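Local structure of luciferase-like monooxygenase (Streptomyces bottropensis, 4US5) at residues Phe246-Arg249 with Met250-Asp254. The protein probably acts as a flavin-dependent monooxygenase of the bacterial luciferase family, using molecular oxygen. Residues are numbered along the deposited sequence; the frame is centred on the assembly and turned at random.
Sequences FHRR and MSQGD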
loop_
_atom_site.group_PDB
_atom_site.type_symbol
_atom_site.label_atom_id
_atom_site.label_comp_id
_atom_site.label_asym_id
_atom_site.label_seq_id
_atom_site.Cartn_x
_atom_site.Cartn_y
_atom_site.Cartn_z
ATOM N N PHE B 246 -26.279 15.976 -5.292
ATOM C CA PHE B 246 -25.845 14.619 -4.959
ATOM C C PHE B 246 -26.738 14.071 -3.868
ATOM O O PHE B 246 -27.191 12.927 -3.940
ATOM C CB PHE B 246 -24.356 14.591 -4.535
ATOM C CG PHE B 246 -23.812 13.206 -4.259
ATOM C CD1 PHE B 246 -23.464 12.357 -5.286
ATOM C CD2 PHE B 246 -23.657 12.772 -2.948
ATOM C CE1 PHE B 246 -22.973 11.082 -5.036
ATOM C CE2 PHE B 246 -23.164 11.503 -2.673
ATOM C CZ PHE B 246 -22.805 10.659 -3.716
ATOM N N HIS B 247 -27.085 14.900 -2.892
ATOM C CA HIS B 247 -27.984 14.426 -1.842
ATOM C C HIS B 247 -29.415 14.168 -2.318
ATOM O O HIS B 247 -30.038 13.231 -1.875
ATOM C CB HIS B 247 -28.031 15.382 -0.655
ATOM C CG HIS B 247 -27.056 15.038 0.408
ATOM N ND1 HIS B 247 -25.724 15.372 0.312
ATOM C CD2 HIS B 247 -27.192 14.336 1.556
ATOM C CE1 HIS B 247 -25.081 14.896 1.359
ATOM N NE2 HIS B 247 -25.959 14.305 2.151
ATOM N N ARG B 248 -29.939 15.054 -3.158
ATOM C CA ARG B 248 -31.290 14.853 -3.727
ATOM C C ARG B 248 -31.316 13.509 -4.421
ATOM O O ARG B 248 -32.237 12.704 -4.224
ATOM C CB ARG B 248 -31.647 15.966 -4.725
ATOM C CG ARG B 248 -32.881 15.642 -5.563
ATOM C CD ARG B 248 -33.209 16.733 -6.567
ATOM N NE ARG B 248 -33.839 17.899 -5.942
ATOM C CZ ARG B 248 -34.236 18.975 -6.611
ATOM N NH1 ARG B 248 -34.096 19.047 -7.925
ATOM N NH2 ARG B 248 -34.807 19.971 -5.970
ATOM N N ARG B 249 -30.290 13.271 -5.233
ATOM C CA ARG B 249 -30.244 12.084 -6.054
ATOM C C ARG B 249 -30.110 10.834 -5.214
ATOM O O ARG B 249 -30.810 9.870 -5.427
ATOM C CB ARG B 249 -29.076 12.172 -7.042
ATOM C CG ARG B 249 -29.316 13.105 -8.201
ATOM C CD ARG B 249 -28.084 13.094 -9.083
ATOM N NE ARG B 249 -28.221 13.864 -10.292
ATOM C CZ ARG B 249 -27.260 13.964 -11.205
ATOM N NH1 ARG B 249 -26.054 13.410 -10.981
ATOM N NH2 ARG B 249 -27.461 14.662 -12.292
HETATM N N MSE B 250 -29.236 10.877 -4.218
HETATM C CA MSE B 250 -29.058 9.713 -3.350
HETATM C C MSE B 250 -30.334 9.410 -2.588
HETATM O O MSE B 250 -30.659 8.242 -2.368
HETATM C CB MSE B 250 -27.902 9.912 -2.375
HETATM C CG MSE B 250 -26.537 10.013 -3.077
HETATM SE SE MSE B 250 -25.938 8.295 -3.841
HETATM C CE MSE B 250 -25.364 7.359 -2.185
ATOM N N SER B 251 -31.082 10.437 -2.196
ATOM C CA SER B 251 -32.329 10.211 -1.455
ATOM C C SER B 251 -33.362 9.492 -2.319
ATOM O O SER B 251 -34.288 8.891 -1.800
ATOM C CB SER B 251 -32.920 11.529 -0.905
ATOM O OG SER B 251 -33.482 12.351 -1.913
ATOM N N GLN B 252 -33.188 9.563 -3.646
ATOM C CA GLN B 252 -34.112 8.922 -4.602
ATOM C C GLN B 252 -33.554 7.597 -5.160
ATOM O O GLN B 252 -34.151 7.001 -6.062
ATOM C CB GLN B 252 -34.383 9.884 -5.751
ATOM C CG GLN B 252 -35.046 11.180 -5.324
ATOM C CD GLN B 252 -35.093 12.186 -6.424
ATOM O OE1 GLN B 252 -34.065 12.731 -6.845
ATOM N NE2 GLN B 252 -36.284 12.424 -6.933
ATOM N N GLY B 253 -32.425 7.144 -4.619
ATOM C CA GLY B 253 -31.746 5.929 -5.080
ATOM C C GLY B 253 -31.007 6.080 -6.408
ATOM O O GLY B 253 -30.700 5.093 -7.061
ATOM N N ASP B 254 -30.710 7.323 -6.769
ATOM C CA ASP B 254 -30.054 7.668 -8.014
ATOM C C ASP B 254 -28.575 7.840 -7.669
ATOM O O ASP B 254 -28.159 8.902 -7.179
ATOM C CB ASP B 254 -30.678 8.936 -8.553
ATOM C CG ASP B 254 -30.040 9.442 -9.822
ATOM O OD1 ASP B 254 -29.161 8.774 -10.382
ATOM O OD2 ASP B 254 -30.430 10.548 -10.246
#
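Phe246 O takes the amide of Met250 at 2.9 Å (N to O) and His247 O that of Ser251; the next such bond, Gln252 N to Arg248 O, is already weak, and the helix closes in a Schellman motif. Arg249 O receives Asp254 N at 2.9 Å and, from the opposite face of its carbonyl plane, Gln252 N at 3.0 Å, while Gly253 N turns back to Met250 O. Glycine suits the C-prime position: its phi of 75° would strain a residue carrying a CB. Ser251 is short enough to fold back on its own helix: with OG set between the backbone N and the carbonyl carbon (chi1 72°), it donates to Arg248 O over 2.6 Å. One turn apart, Phe246 and Met250, a selenomethionine, lie side by side; CG of Met250 makes a CH-pi contact over one ring face, 3.9 Å from the centroid, and SE adds an oblique Met-aromatic contact. Arg249 stretches its aliphatic chain past Asp254, whose OD2 is 3.5 Å from Arg249 CG; the long salt bridge to NE rests on charge alone, and Arg256 is the stronger partner of OD2. The guanidinium of Arg248, rich in N-H groups, hydrogen-bonds the backbone carbonyls of Glu267, Lys270 and Pro273, tying helix 233-251 to the end of helix 261-268 and the loop beyond, at the periphery of the TIM-barrel fold, while His247 meets Tyr286 of strand 286-289.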